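PDB 3RHF: putative polyphosphate kinase 2 family protein from Arthrobacter aurescens, which is a polyphosphate kinase of the PPK2 family, whose members transfer phosphate between polyphosphate and nucleotides. Local coordinates for the interface of chains A and B. Numbering follows the deposited sequence. Chains: chain A/B, Putative polyphosphate kinase 2 family protein.

The interface of chains A and B. Residues chain A 201, 210, 215; chain B 282, 285-286, 289.
A:Tyr210 meets B:Glu282 at the phenol end of its ring. The tyrosine hydroxyl OH donates a hydrogen bond of 2.9 Å to the carboxylate oxygen OE2 of B:Glu282. It meets the anti lone pair of OE2, on the side away from OE1. The ring and carboxylate planes are nearly perpendicular, 82° apart. The bend of B:Glu282 at chi2 (77°) turns the carboxylate toward the hydroxyl, near the CE2 rim. With CG roughly anti to the backbone N (chi1 -157°), the methylene CG of B:Glu282 comes 3.6 Å from CZ of A:Tyr210. It sits just outside the ring rim, on the face side that also takes CD2 of A:Leu201.

A:Leu201 supports the tyrosine from within chain A. CD2 of A:Leu201 lies over that face of the A:Tyr210 ring, 3.5 Å above the plane and shifted toward the rim. The other methyl of A:Leu201, CD1, turns to chain B and reaches CG2 of B:Val286 at 3.9 Å. CG2 of B:Val286 also sits 3.7 Å from OH of A:Tyr210, so a methyl group flanks the hydrogen-bonded hydroxyl.

A:Leu215, on helix 212-218, packs CD2 on helix 279-288 and CD1 on the residue after it. CD2 lies near CG2 of B:Val286. As the two side chains pass antiparallel, CD2 of A:Leu215 lies 4.0 Å from OE2 of B:Glu282.

This patch belongs to a two-fold symmetric interface of identical chains. A twin contact forms with the chains exchanged. The arrangement suggests a tail-swapped dimer, though the structure alone does not prove one in solution. At the chain end, where the B:Ser289 hydroxyl is not modelled, CD1 of A:Leu215 touches CB of B:Ser289 at 3.6 Å.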
loop_
_atom_site.group_PDB
_atom_site.type_symbol
_atom_site.label_atom_id
_atom_site.label_comp_id
_atom_site.label_asym_id
_atom_site.label_seq_id
_atom_site.Cartn_x
_atom_site.Cartn_y
_atom_site.Cartn_z
ATOM N N LEU A 201 21.328 8.288 14.719
ATOM C CA LEU A 201 22.742 7.953 14.912
ATOM C C LEU A 201 22.963 6.982 16.097
ATOM O O LEU A 201 23.796 6.098 16.014
ATOM C CB LEU A 201 23.525 9.240 15.047
ATOM C CG LEU A 201 23.414 10.120 13.809
ATOM C CD1 LEU A 201 24.009 11.486 14.014
ATOM C CD2 LEU A 201 24.073 9.411 12.637
ATOM N N TYR A 210 20.204 7.752 7.955
ATOM C CA TYR A 210 20.723 9.072 8.304
ATOM C C TYR A 210 21.262 9.758 7.043
ATOM O O TYR A 210 21.943 9.140 6.241
ATOM C CB TYR A 210 21.791 9.021 9.395
ATOM C CG TYR A 210 22.397 10.383 9.627
ATOM C CD1 TYR A 210 21.849 11.261 10.535
ATOM C CD2 TYR A 210 23.474 10.814 8.873
ATOM C CE1 TYR A 210 22.358 12.521 10.703
ATOM C CE2 TYR A 210 23.992 12.050 9.042
ATOM C CZ TYR A 210 23.445 12.917 9.960
ATOM O OH TYR A 210 24.035 14.178 10.132
ATOM N N LEU A 215 21.200 17.521 8.060
ATOM C CA LEU A 215 21.958 18.400 8.930
ATOM C C LEU A 215 22.230 19.732 8.182
ATOM O O LEU A 215 21.965 20.813 8.719
ATOM C CB LEU A 215 23.255 17.707 9.389
ATOM C CG LEU A 215 24.243 18.496 10.252
ATOM C CD1 LEU A 215 23.529 19.079 11.464
ATOM C CD2 LEU A 215 25.401 17.630 10.674
ATOM N N GLU B 282 29.793 12.635 13.398
ATOM C CA GLU B 282 28.526 13.182 12.935
ATOM C C GLU B 282 27.632 13.536 14.129
ATOM O O GLU B 282 27.096 14.639 14.191
ATOM C CB GLU B 282 27.837 12.209 11.974
ATOM C CG GLU B 282 26.840 12.854 11.039
ATOM C CD GLU B 282 27.486 13.584 9.903
ATOM O OE1 GLU B 282 28.742 13.591 9.802
ATOM O OE2 GLU B 282 26.718 14.178 9.117
ATOM N N LEU B 285 28.729 16.748 15.603
ATOM C CA LEU B 285 28.348 17.765 14.633
ATOM C C LEU B 285 26.838 18.077 14.753
ATOM O O LEU B 285 26.407 19.251 14.665
ATOM C CB LEU B 285 28.721 17.272 13.218
ATOM C CG LEU B 285 29.596 18.121 12.281
ATOM C CD1 LEU B 285 30.787 18.853 12.967
ATOM C CD2 LEU B 285 30.069 17.222 11.123
ATOM N N VAL B 286 26.027 17.042 14.978
ATOM C CA VAL B 286 24.580 17.276 15.120
ATOM C C VAL B 286 24.313 17.979 16.441
ATOM O O VAL B 286 23.478 18.890 16.498
ATOM C CB VAL B 286 23.686 16.001 14.943
ATOM C CG1 VAL B 286 22.218 16.347 15.135
ATOM C CG2 VAL B 286 23.859 15.406 13.574
ATOM N N SER B 289 24.848 21.758 16.015
ATOM C CA SER B 289 23.714 22.379 15.277
ATOM C C SER B 289 22.505 22.628 16.208
ATOM O O SER B 289 21.527 23.260 15.806
ATOM C CB SER B 289 23.275 21.499 14.058
#